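Local coordinates for protein endo-pectate lyase (Erwinia chrysanthemi, PDB 3B4N) that cleaves polygalacturonate by calcium-dependent elimination, leaving unsaturated ends on the product oligosaccharides, and probably also acts on highly methylated pectins in an endo fashion, at residues Asp223-His228 / Gly248-Ser253; Thr235-Asn240 / Leu266-Ala271; Ser270-Gly275 / Gly295-Asn300; Asp278-Val283 / Pro306-Glu311. All coordinates share one frame; numbering follows the deposited sequence.

Interaction 1: Asp223-His228 / Gly248-Ser253; sequences DKVLQH and GKLWRS
His228 and Trp251 meet rim to rim, neither ring lying over the face of the other. Their planes stand at 79°, and the indole NE1 donates to His228 ND1 at 3.0 Å, a bond that lies close to both ring planes. Both side chains leave the same face of the sheet, and in each CG is anti to the backbone N (chi1 -168° in His228, 172° in Trp251). With ND1 accepting, the imidazole is probably neutral with its proton on NE2, the atom that bonds to Ser233. Leu226 shares this buried face: its CB lies 4.1 Å from Trp251 CD1, and its CD1 is 4.0 Å from CD1 of Leu250, the two leucines running side by side.

On the other face the two lysines touch through their alkyl chains, Lys224 CB to Lys249 CG at 3.8 Å, and then part. Lys224 NZ bonds to Asp195, a zinc ligand, while Lys249 NZ stays 4.3 Å from Asp223 OD1 with a water spanning the gap, weakly on the lysine side. Beneath the side chains the strands pair in parallel, with Leu226 N reaching Leu250 O at 2.8 Å and Arg252 N reaching Leu226 O at 3.1 Å. Parallel strands of successive coils stacked in register, with Leu226, His228 and Trp251 on the buried face and the lysines on the other, are characteristic of the right-handed parallel beta-helix, here beside the bound zinc.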
loop_
_atom_site.group_PDB
_atom_site.type_symbol
_atom_site.label_atom_id
_atom_site.label_comp_id
_atom_site.label_asym_id
_atom_site.label_seq_id
_atom_site.Cartn_x
_atom_site.Cartn_y
_atom_site.Cartn_z
ATOM N N ASP A 223 2.680 13.439 -1.760
ATOM C CA ASP A 223 3.463 13.174 -2.955
ATOM C C ASP A 223 3.330 11.684 -3.254
ATOM O O ASP A 223 2.234 11.137 -3.176
ATOM C CB ASP A 223 4.923 13.577 -2.714
ATOM C CG ASP A 223 5.727 13.721 -4.003
ATOM O OD1 ASP A 223 5.228 13.368 -5.094
ATOM O OD2 ASP A 223 6.884 14.191 -3.915
ATOM N N LYS A 224 4.425 11.010 -3.571
ATOM C CA LYS A 224 4.318 9.597 -3.904
ATOM C C LYS A 224 4.191 8.651 -2.719
ATOM O O LYS A 224 4.651 8.935 -1.615
ATOM C CB LYS A 224 5.505 9.163 -4.779
ATOM C CG LYS A 224 6.812 8.906 -4.042
ATOM C CD LYS A 224 7.369 10.151 -3.365
ATOM C CE LYS A 224 8.774 9.878 -2.835
ATOM N NZ LYS A 224 9.258 10.956 -1.923
ATOM N N VAL A 225 3.540 7.522 -2.970
ATOM C CA VAL A 225 3.377 6.478 -1.970
ATOM C C VAL A 225 4.578 5.539 -2.110
ATOM O O VAL A 225 5.296 5.277 -1.131
ATOM C CB VAL A 225 2.072 5.690 -2.201
ATOM C CG1 VAL A 225 1.978 4.527 -1.234
ATOM C CG2 VAL A 225 0.876 6.625 -2.000
ATOM N N LEU A 226 4.804 5.065 -3.332
ATOM C CA LEU A 226 5.906 4.154 -3.618
ATOM C C LEU A 226 6.975 4.828 -4.479
ATOM O O LEU A 226 6.698 5.306 -5.587
ATOM C CB LEU A 226 5.369 2.892 -4.321
ATOM C CG LEU A 226 4.209 2.188 -3.598
ATOM C CD1 LEU A 226 3.638 1.064 -4.470
ATOM C CD2 LEU A 226 4.682 1.641 -2.266
ATOM N N GLN A 227 8.195 4.886 -3.946
ATOM C CA GLN A 227 9.331 5.476 -4.652
ATOM C C GLN A 227 10.160 4.317 -5.201
ATOM O O GLN A 227 10.370 3.324 -4.512
ATOM C CB GLN A 227 10.163 6.319 -3.682
ATOM C CG GLN A 227 11.418 6.950 -4.281
ATOM C CD GLN A 227 11.120 7.950 -5.384
ATOM O OE1 GLN A 227 10.031 8.522 -5.454
ATOM N NE2 GLN A 227 12.103 8.178 -6.247
ATOM N N HIS A 228 10.632 4.443 -6.430
ATOM C CA HIS A 228 11.377 3.355 -7.061
ATOM C C HIS A 228 12.665 3.910 -7.661
ATOM O O HIS A 228 12.632 4.680 -8.635
ATOM C CB HIS A 228 10.450 2.733 -8.118
ATOM C CG HIS A 228 10.918 1.430 -8.680
ATOM N ND1 HIS A 228 10.035 0.510 -9.205
ATOM C CD2 HIS A 228 12.159 0.930 -8.896
ATOM C CE1 HIS A 228 10.715 -0.500 -9.724
ATOM N NE2 HIS A 228 12.004 -0.269 -9.549
ATOM N N GLY A 248 -0.636 12.065 -3.661
ATOM C CA GLY A 248 -0.013 12.656 -4.833
ATOM C C GLY A 248 -0.075 11.623 -5.946
ATOM O O GLY A 248 -0.756 11.816 -6.951
ATOM N N LYS A 249 0.651 10.523 -5.778
ATOM C CA LYS A 249 0.624 9.446 -6.760
ATOM C C LYS A 249 0.982 8.133 -6.092
ATOM O O LYS A 249 1.587 8.113 -5.021
ATOM C CB LYS A 249 1.566 9.730 -7.936
ATOM C CG LYS A 249 3.002 9.959 -7.578
ATOM C CD LYS A 249 3.871 10.074 -8.846
ATOM C CE LYS A 249 3.500 11.278 -9.711
ATOM N NZ LYS A 249 3.790 12.588 -9.053
ATOM N N LEU A 250 0.585 7.029 -6.712
ATOM C CA LEU A 250 0.869 5.717 -6.153
ATOM C C LEU A 250 2.319 5.305 -6.334
ATOM O O LEU A 250 2.954 4.839 -5.389
ATOM C CB LEU A 250 -0.035 4.666 -6.802
ATOM C CG LEU A 250 0.252 3.194 -6.474
ATOM C CD1 LEU A 250 0.080 2.926 -4.978
ATOM C CD2 LEU A 250 -0.680 2.320 -7.297
ATOM N N TRP A 251 2.853 5.500 -7.534
ATOM C CA TRP A 251 4.216 5.063 -7.828
ATOM C C TRP A 251 4.911 5.988 -8.792
ATOM O O TRP A 251 4.312 6.466 -9.759
ATOM C CB TRP A 251 4.154 3.654 -8.431
ATOM C CG TRP A 251 5.440 3.094 -8.970
ATOM C CD1 TRP A 251 6.337 2.296 -8.304
ATOM C CD2 TRP A 251 5.904 3.174 -10.321
ATOM N NE1 TRP A 251 7.320 1.865 -9.169
ATOM C CE2 TRP A 251 7.076 2.388 -10.413
ATOM C CE3 TRP A 251 5.435 3.829 -11.468
ATOM C CZ2 TRP A 251 7.786 2.238 -11.609
ATOM C CZ3 TRP A 251 6.145 3.679 -12.658
ATOM C CH2 TRP A 251 7.307 2.890 -12.717
ATOM N N ARG A 252 6.183 6.245 -8.516
ATOM C CA ARG A 252 6.986 7.082 -9.387
ATOM C C ARG A 252 8.362 6.480 -9.609
ATOM O O ARG A 252 9.078 6.148 -8.656
ATOM C CB ARG A 252 7.153 8.483 -8.795
ATOM C CG ARG A 252 7.923 9.463 -9.691
ATOM C CD ARG A 252 7.244 9.658 -11.053
ATOM N NE ARG A 252 7.695 10.877 -11.734
ATOM C CZ ARG A 252 8.522 10.913 -12.776
ATOM N NH1 ARG A 252 8.862 12.082 -13.317
ATOM N NH2 ARG A 252 9.004 9.791 -13.290
ATOM N N SER A 253 8.711 6.299 -10.873
ATOM C CA SER A 253 10.048 5.846 -11.225
ATOM C C SER A 253 10.831 7.142 -11.016
ATOM O O SER A 253 10.467 8.173 -11.570
ATOM C CB SER A 253 10.104 5.451 -12.692
ATOM O OG SER A 253 11.446 5.252 -13.097
HETATM O O HOH W 1 6.456 11.881 -7.221
#

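Interaction 2: Thr235-Asn240 / Leu266-Ala271; sequences TVVKGN and LTVTSA
Val237 carries the apolar part of this contact, its CB and two methyls meeting three side chains of 266-271. CG1, anti to the backbone N (chi1 180°), touches Ala271 CB at 4.0 Å; CB lies 4.1 Å from Val268 CG2, and CG2 makes a longer contact with CD1 of Leu266. The same residue supplies two of the three regular backbone bonds: its N donates to Thr267 O at 2.8 Å, and its O receives Thr269 N at 2.9 Å in a nearly linear bond of 173°. Thr267 N adds the third, to Thr235 O.

From Thr269 on the regular pairing gives way. Lys238 CB comes within 3.2 Å of Thr269 OG1, while the extended remainder of the lysine leads away from the other segment. Gly239 and Asn240, both with positive phi, then turn the chain, and Asn240 N makes a weak hydrogen bond to Ser270 O at 3.2 Å. The asparagine side chain bends back over the other segment, so that OD1 stands 3.5 Å from the carbonyl carbon of Ala271.

A second shell sets these groups. Asn240 OD1 bonds to Thr272 OG1, which fixes the carboxamide across the turn, and Asn199 holds Thr235 OG1. Leu226 of the neighbouring face packs on Val237, and Trp251 on Thr235 and Leu266.

The chemistry thus changes along the strands: straight backbone bonds and aliphatic packing secure the paired strands, whereas at the turn the coils are joined by a weak backbone bond and an asparagine side chain.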
loop_
_atom_site.group_PDB
_atom_site.type_symbol
_atom_site.label_atom_id
_atom_site.label_comp_id
_atom_site.label_asym_id
_atom_site.label_seq_id
_atom_site.Cartn_x
_atom_site.Cartn_y
_atom_site.Cartn_z
ATOM N N THR A 235 8.170 -3.109 -8.936
ATOM C CA THR A 235 7.355 -2.866 -7.753
ATOM C C THR A 235 6.008 -3.497 -8.112
ATOM O O THR A 235 5.435 -3.202 -9.166
ATOM C CB THR A 235 7.177 -1.374 -7.449
ATOM O OG1 THR A 235 8.449 -0.820 -7.085
ATOM C CG2 THR A 235 6.201 -1.180 -6.281
ATOM N N VAL A 236 5.532 -4.389 -7.245
ATOM C CA VAL A 236 4.278 -5.112 -7.450
ATOM C C VAL A 236 3.266 -4.684 -6.391
ATOM O O VAL A 236 3.609 -4.579 -5.217
ATOM C CB VAL A 236 4.522 -6.638 -7.338
ATOM C CG1 VAL A 236 3.225 -7.413 -7.591
ATOM C CG2 VAL A 236 5.599 -7.062 -8.328
ATOM N N VAL A 237 2.028 -4.430 -6.816
ATOM C CA VAL A 237 0.966 -4.015 -5.902
ATOM C C VAL A 237 -0.240 -4.926 -6.087
ATOM O O VAL A 237 -0.847 -4.956 -7.163
ATOM C CB VAL A 237 0.536 -2.555 -6.168
ATOM C CG1 VAL A 237 -0.586 -2.154 -5.194
ATOM C CG2 VAL A 237 1.738 -1.617 -6.022
ATOM N N LYS A 238 -0.579 -5.668 -5.038
ATOM C CA LYS A 238 -1.706 -6.592 -5.084
ATOM C C LYS A 238 -2.396 -6.695 -3.731
ATOM O O LYS A 238 -2.077 -5.951 -2.809
ATOM C CB LYS A 238 -1.236 -7.973 -5.558
ATOM C CG LYS A 238 -0.189 -8.650 -4.691
ATOM C CD LYS A 238 0.304 -9.897 -5.411
ATOM C CE LYS A 238 1.421 -10.595 -4.687
ATOM N NZ LYS A 238 1.686 -11.903 -5.374
ATOM N N GLY A 239 -3.366 -7.594 -3.626
ATOM C CA GLY A 239 -4.064 -7.771 -2.364
ATOM C C GLY A 239 -4.978 -6.619 -1.998
ATOM O O GLY A 239 -5.401 -6.495 -0.852
ATOM N N ASN A 240 -5.290 -5.782 -2.982
ATOM C CA ASN A 240 -6.150 -4.630 -2.786
ATOM C C ASN A 240 -5.608 -3.594 -1.814
ATOM O O ASN A 240 -6.322 -3.103 -0.933
ATOM C CB ASN A 240 -7.561 -5.063 -2.378
ATOM C CG ASN A 240 -8.604 -3.999 -2.688
ATOM O OD1 ASN A 240 -8.394 -3.136 -3.546
ATOM N ND2 ASN A 240 -9.737 -4.065 -2.004
ATOM N N LEU A 266 6.438 -1.342 -12.934
ATOM C CA LEU A 266 5.363 -1.346 -11.957
ATOM C C LEU A 266 4.341 -2.370 -12.442
ATOM O O LEU A 266 3.972 -2.383 -13.619
ATOM C CB LEU A 266 4.692 0.024 -11.851
ATOM C CG LEU A 266 3.388 0.017 -11.037
ATOM C CD1 LEU A 266 3.704 -0.237 -9.562
ATOM C CD2 LEU A 266 2.653 1.339 -11.214
ATOM N N THR A 267 3.906 -3.237 -11.539
ATOM C CA THR A 267 2.881 -4.230 -11.850
ATOM C C THR A 267 1.790 -4.081 -10.802
ATOM O O THR A 267 2.000 -4.428 -9.643
ATOM C CB THR A 267 3.413 -5.669 -11.762
ATOM O OG1 THR A 267 4.492 -5.835 -12.686
ATOM C CG2 THR A 267 2.305 -6.672 -12.103
ATOM N N VAL A 268 0.646 -3.536 -11.201
ATOM C CA VAL A 268 -0.488 -3.394 -10.298
ATOM C C VAL A 268 -1.565 -4.378 -10.741
ATOM O O VAL A 268 -1.987 -4.361 -11.902
ATOM C CB VAL A 268 -1.099 -1.969 -10.335
ATOM C CG1 VAL A 268 -2.347 -1.912 -9.446
ATOM C CG2 VAL A 268 -0.086 -0.951 -9.859
ATOM N N THR A 269 -2.015 -5.231 -9.826
ATOM C CA THR A 269 -3.069 -6.187 -10.154
ATOM C C THR A 269 -4.327 -5.971 -9.314
ATOM O O THR A 269 -5.397 -6.436 -9.683
ATOM C CB THR A 269 -2.622 -7.642 -9.953
ATOM O OG1 THR A 269 -2.336 -7.861 -8.569
ATOM C CG2 THR A 269 -1.385 -7.954 -10.793
ATOM N N SER A 270 -4.199 -5.286 -8.183
ATOM C CA SER A 270 -5.348 -5.018 -7.321
ATOM C C SER A 270 -5.026 -3.920 -6.314
ATOM O O SER A 270 -4.180 -4.098 -5.426
ATOM C CB SER A 270 -5.761 -6.290 -6.575
ATOM O OG SER A 270 -6.874 -6.037 -5.730
ATOM N N ALA A 271 -5.716 -2.792 -6.446
ATOM C CA ALA A 271 -5.521 -1.661 -5.552
ATOM C C ALA A 271 -6.756 -0.787 -5.596
ATOM O O ALA A 271 -7.492 -0.786 -6.587
ATOM C CB ALA A 271 -4.288 -0.860 -5.962
HETATM O O HOH W 2 -9.633 -3.095 -6.440
#

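Interaction 3: Ser270-Gly275 / Gly295-Asn300; sequences SATVNG and GLKIKN
Val273 and Ile298 lie side by side on the inward face of two parallel strands, CB of the valine 4.1 Å from CG1 of the isoleucine. Ile298 CG1 is anti to its carbonyl carbon (chi1 -62°), which sets it alongside the valine branches. One step back, Leu296 leans over its partner, with CD1 3.7 Å from Ala271 O and also against the alanine methyl. Ile280, from strand 276-284, packs on Leu296 and Ile298. The backbone here is regular: Val273 N donates to Lys297 O at 2.8 Å, and Val273 O accepts Lys299 N at 2.9 Å.

On the opposite face Thr272 is still buried, covered by Leu344; its OG1 lies 3.9 Å from Lys297 CB, but its polar bond is to Asn240. The lysines and the ends of the contact are looser. Lys297 is extended and carries its ammonium group away from the other strand. Lys299 also has a fully extended chain; its CD passes 3.9 Å from Asn274 OD1, the two side chains crossing at a slant, while Asn274 ND2 bonds to Tyr34. Water bridges the segments at both ends. One molecule links Ser270 OG and Gly295 O. After the strands have stopped pairing directly, another donates to Gly275 O and to Lys299 O. Gly295 O also meets Ser270 CA in a CA-H...O contact at 3.4 Å.

A ladder of parallel strands with aliphatic side chains stacked inward is typical of successive coils in a parallel beta-helix, here close to the C-terminal strand 341-343.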
loop_
_atom_site.group_PDB
_atom_site.type_symbol
_atom_site.label_atom_id
_atom_site.label_comp_id
_atom_site.label_asym_id
_atom_site.label_seq_id
_atom_site.Cartn_x
_atom_site.Cartn_y
_atom_site.Cartn_z
ATOM N N SER A 270 -4.199 -5.286 -8.183
ATOM C CA SER A 270 -5.348 -5.018 -7.321
ATOM C C SER A 270 -5.026 -3.920 -6.314
ATOM O O SER A 270 -4.180 -4.098 -5.426
ATOM C CB SER A 270 -5.761 -6.290 -6.575
ATOM O OG SER A 270 -6.874 -6.037 -5.730
ATOM N N ALA A 271 -5.716 -2.792 -6.446
ATOM C CA ALA A 271 -5.521 -1.661 -5.552
ATOM C C ALA A 271 -6.756 -0.787 -5.596
ATOM O O ALA A 271 -7.492 -0.786 -6.587
ATOM C CB ALA A 271 -4.288 -0.860 -5.962
ATOM N N THR A 272 -6.977 -0.048 -4.515
ATOM C CA THR A 272 -8.127 0.830 -4.403
ATOM C C THR A 272 -7.737 2.195 -3.878
ATOM O O THR A 272 -6.967 2.304 -2.928
ATOM C CB THR A 272 -9.190 0.249 -3.428
ATOM O OG1 THR A 272 -9.773 -0.923 -4.001
ATOM C CG2 THR A 272 -10.285 1.275 -3.145
ATOM N N VAL A 273 -8.256 3.242 -4.514
ATOM C CA VAL A 273 -8.017 4.594 -4.039
ATOM C C VAL A 273 -9.374 5.076 -3.537
ATOM O O VAL A 273 -10.273 5.358 -4.332
ATOM C CB VAL A 273 -7.521 5.545 -5.149
ATOM C CG1 VAL A 273 -7.322 6.949 -4.576
ATOM C CG2 VAL A 273 -6.201 5.036 -5.721
ATOM N N ASN A 274 -9.540 5.104 -2.220
ATOM C CA ASN A 274 -10.792 5.569 -1.625
ATOM C C ASN A 274 -10.485 6.917 -0.999
ATOM O O ASN A 274 -10.325 7.049 0.214
ATOM C CB ASN A 274 -11.313 4.590 -0.570
ATOM C CG ASN A 274 -12.782 4.836 -0.226
ATOM O OD1 ASN A 274 -13.561 5.276 -1.074
ATOM N ND2 ASN A 274 -13.167 4.538 1.011
ATOM N N GLY A 275 -10.362 7.902 -1.875
ATOM C CA GLY A 275 -10.061 9.264 -1.496
ATOM C C GLY A 275 -9.710 9.936 -2.808
ATOM O O GLY A 275 -10.266 9.578 -3.847
ATOM N N GLY A 295 -7.108 -4.030 -12.391
ATOM C CA GLY A 295 -7.683 -4.258 -11.078
ATOM C C GLY A 295 -7.644 -3.028 -10.191
ATOM O O GLY A 295 -7.680 -3.148 -8.965
ATOM N N LEU A 296 -7.583 -1.852 -10.807
ATOM C CA LEU A 296 -7.522 -0.595 -10.067
ATOM C C LEU A 296 -8.896 0.039 -9.924
ATOM O O LEU A 296 -9.583 0.278 -10.914
ATOM C CB LEU A 296 -6.577 0.378 -10.773
ATOM C CG LEU A 296 -6.419 1.775 -10.170
ATOM C CD1 LEU A 296 -5.806 1.699 -8.779
ATOM C CD2 LEU A 296 -5.519 2.592 -11.084
ATOM N N LYS A 297 -9.297 0.301 -8.687
ATOM C CA LYS A 297 -10.593 0.908 -8.403
ATOM C C LYS A 297 -10.357 2.278 -7.797
ATOM O O LYS A 297 -9.553 2.434 -6.881
ATOM C CB LYS A 297 -11.392 0.026 -7.438
ATOM C CG LYS A 297 -11.700 -1.354 -8.002
ATOM C CD LYS A 297 -12.469 -2.210 -7.014
ATOM C CE LYS A 297 -12.725 -3.594 -7.589
ATOM N NZ LYS A 297 -13.412 -4.486 -6.616
ATOM N N ILE A 298 -11.044 3.286 -8.316
ATOM C CA ILE A 298 -10.857 4.637 -7.824
ATOM C C ILE A 298 -12.190 5.309 -7.520
ATOM O O ILE A 298 -13.111 5.295 -8.338
ATOM C CB ILE A 298 -10.074 5.482 -8.860
ATOM C CG1 ILE A 298 -8.677 4.870 -9.073
ATOM C CG2 ILE A 298 -9.963 6.927 -8.371
ATOM C CD1 ILE A 298 -7.886 5.492 -10.221
ATOM N N LYS A 299 -12.286 5.895 -6.334
ATOM C CA LYS A 299 -13.507 6.578 -5.923
ATOM C C LYS A 299 -13.913 7.623 -6.964
ATOM O O LYS A 299 -13.111 8.476 -7.352
ATOM C CB LYS A 299 -13.289 7.247 -4.566
ATOM C CG LYS A 299 -14.436 8.127 -4.096
ATOM C CD LYS A 299 -14.090 8.774 -2.766
ATOM C CE LYS A 299 -15.154 9.768 -2.336
ATOM N NZ LYS A 299 -14.751 10.483 -1.095
ATOM N N ASN A 300 -15.163 7.533 -7.411
ATOM C CA ASN A 300 -15.727 8.448 -8.405
ATOM C C ASN A 300 -14.852 8.651 -9.635
ATOM O O ASN A 300 -14.776 9.750 -10.187
ATOM C CB ASN A 300 -16.041 9.799 -7.760
ATOM C CG ASN A 300 -17.136 9.699 -6.712
ATOM O OD1 ASN A 300 -18.172 9.070 -6.940
ATOM N ND2 ASN A 300 -16.915 10.323 -5.561
HETATM O O HOH W 3 -9.037 -5.264 -7.514
HETATM O O HOH W 4 -11.062 10.113 -6.314
#

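Interaction 4: Asp278-Val283 / Pro306-Glu311; sequences DSIAGV and PPVCEE
Val308 O is gripped by two backbone donors: Ala281 N at 2.8 Å in a nearly straight bond of 171°, and Ile280 N at 3.2 Å in a weak one. Ile280 N divides its hydrogen between this carbonyl and Pro307 O, also weakly, where the chain turns a corner between two faces of the right-handed parallel beta-helix. At that corner Ile280 and Val308 point the same way, CB of the isoleucine 3.9 Å from CG1 of the valine. Beyond it the strands pair regularly, Glu310 N donating to Ala281 O.

A water ties the outer side together. It donates to Glu310 OE1 at 2.7 Å, bonds Ser279 OG and reaches Ala281 O weakly, so that the buried carboxylate meets the serine hydroxyl through it. Lys324 gives OE2 of the same carboxylate a long, weak ion pair.

Before the corner, Pro306 follows a cis peptide bond, and Pro307 presses CD to within 3.3 Å of Asp278 O. On the inner face Cys309 is bridged to Cys334, and Glu311, held by Thr331 and Arg285, offers its aliphatic part to Val283: CG2 of the valine rests 3.8 Å from Glu311 CG.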
loop_
_atom_site.group_PDB
_atom_site.type_symbol
_atom_site.label_atom_id
_atom_site.label_comp_id
_atom_site.label_asym_id
_atom_site.label_seq_id
_atom_site.Cartn_x
_atom_site.Cartn_y
_atom_site.Cartn_z
ATOM N N ASP A 278 -3.662 12.649 -7.263
ATOM C CA ASP A 278 -3.355 13.459 -8.435
ATOM C C ASP A 278 -3.141 12.644 -9.705
ATOM O O ASP A 278 -3.565 13.058 -10.784
ATOM C CB ASP A 278 -2.148 14.355 -8.155
ATOM C CG ASP A 278 -2.414 15.355 -7.047
ATOM O OD1 ASP A 278 -3.518 15.935 -7.018
ATOM O OD2 ASP A 278 -1.522 15.572 -6.205
ATOM N N SER A 279 -2.480 11.496 -9.573
ATOM C CA SER A 279 -2.224 10.588 -10.687
ATOM C C SER A 279 -1.814 9.256 -10.085
ATOM O O SER A 279 -1.524 9.178 -8.894
ATOM C CB SER A 279 -1.117 11.116 -11.607
ATOM O OG SER A 279 0.102 11.273 -10.914
ATOM N N ILE A 280 -1.788 8.206 -10.892
ATOM C CA ILE A 280 -1.430 6.901 -10.366
ATOM C C ILE A 280 0.047 6.540 -10.538
ATOM O O ILE A 280 0.744 6.304 -9.549
ATOM C CB ILE A 280 -2.322 5.798 -11.003
ATOM C CG1 ILE A 280 -3.795 6.079 -10.693
ATOM C CG2 ILE A 280 -1.932 4.427 -10.467
ATOM C CD1 ILE A 280 -4.137 6.059 -9.214
ATOM N N ALA A 281 0.528 6.540 -11.777
ATOM C CA ALA A 281 1.902 6.148 -12.066
ATOM C C ALA A 281 2.625 7.097 -12.999
ATOM O O ALA A 281 2.023 7.668 -13.903
ATOM C CB ALA A 281 1.903 4.760 -12.677
ATOM N N GLY A 282 3.928 7.231 -12.773
ATOM C CA GLY A 282 4.767 8.074 -13.606
ATOM C C GLY A 282 5.966 7.275 -14.093
ATOM O O GLY A 282 6.821 6.876 -13.294
ATOM N N VAL A 283 6.026 7.041 -15.400
ATOM C CA VAL A 283 7.113 6.280 -16.011
ATOM C C VAL A 283 8.038 7.181 -16.814
ATOM O O VAL A 283 7.594 8.157 -17.419
ATOM C CB VAL A 283 6.576 5.170 -16.974
ATOM C CG1 VAL A 283 5.802 4.122 -16.189
ATOM C CG2 VAL A 283 5.696 5.778 -18.059
ATOM N N PRO A 306 -8.724 10.720 -11.807
ATOM C CA PRO A 306 -7.401 11.267 -12.118
ATOM C C PRO A 306 -6.722 10.547 -13.272
ATOM O O PRO A 306 -7.146 9.472 -13.678
ATOM C CB PRO A 306 -6.643 11.024 -10.826
ATOM C CG PRO A 306 -7.116 9.633 -10.476
ATOM C CD PRO A 306 -8.626 9.690 -10.756
ATOM N N PRO A 307 -5.675 11.161 -13.845
ATOM C CA PRO A 307 -4.968 10.494 -14.938
ATOM C C PRO A 307 -4.319 9.271 -14.281
ATOM O O PRO A 307 -3.908 9.332 -13.116
ATOM C CB PRO A 307 -3.953 11.545 -15.396
ATOM C CG PRO A 307 -3.805 12.456 -14.228
ATOM C CD PRO A 307 -5.184 12.534 -13.642
ATOM N N VAL A 308 -4.242 8.161 -15.001
ATOM C CA VAL A 308 -3.670 6.951 -14.423
ATOM C C VAL A 308 -2.176 6.844 -14.712
ATOM O O VAL A 308 -1.358 7.107 -13.830
ATOM C CB VAL A 308 -4.465 5.716 -14.915
ATOM C CG1 VAL A 308 -3.866 4.429 -14.368
ATOM C CG2 VAL A 308 -5.917 5.853 -14.450
ATOM N N CYS A 309 -1.807 6.500 -15.937
ATOM C CA CYS A 309 -0.388 6.381 -16.273
ATOM C C CYS A 309 0.067 7.591 -17.065
ATOM O O CYS A 309 -0.532 7.938 -18.078
ATOM C CB CYS A 309 -0.152 5.114 -17.091
ATOM S SG CYS A 309 1.587 4.665 -17.421
ATOM N N GLU A 310 1.120 8.245 -16.594
ATOM C CA GLU A 310 1.651 9.408 -17.290
ATOM C C GLU A 310 3.089 9.137 -17.681
ATOM O O GLU A 310 3.851 8.537 -16.913
ATOM C CB GLU A 310 1.577 10.657 -16.407
ATOM C CG GLU A 310 0.149 11.062 -16.051
ATOM C CD GLU A 310 0.081 12.309 -15.202
ATOM O OE1 GLU A 310 0.844 12.409 -14.222
ATOM O OE2 GLU A 310 -0.745 13.192 -15.516
ATOM N N GLU A 311 3.448 9.562 -18.888
ATOM C CA GLU A 311 4.804 9.386 -19.402
ATOM C C GLU A 311 5.611 10.658 -19.200
ATOM O O GLU A 311 5.094 11.767 -19.367
ATOM C CB GLU A 311 4.763 9.005 -20.884
ATOM C CG GLU A 311 4.273 7.576 -21.085
ATOM C CD GLU A 311 4.180 7.139 -22.532
ATOM O OE1 GLU A 311 3.884 5.946 -22.754
ATOM O OE2 GLU A 311 4.390 7.963 -23.448
HETATM O O HOH W 5 1.965 10.379 -12.849
#

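All four interactions join parallel strands of neighbouring coils, interactions 1 and 4 on one sheet, interactions 2 and 3 on other parts of the coil. In the shared sheet, strands 246-253 and 276-284 are neighbours joined by backbone bonds such as Trp251 N to Ile280 O. Interaction 3 begins on the stretch where interaction 2 ends, sharing Ser270 and Ala271. Interaction 4 is the most buried, with a water-linked carboxylate and a disulfide; interaction 1 combines an aromatic hydrogen bond inside with Lys224 near the zinc outside. Interactions 2 and 3 have aliphatic interiors and more exposed ends. Inside the helix the faces meet, Leu266 against Ala281 and Leu296 against Val308.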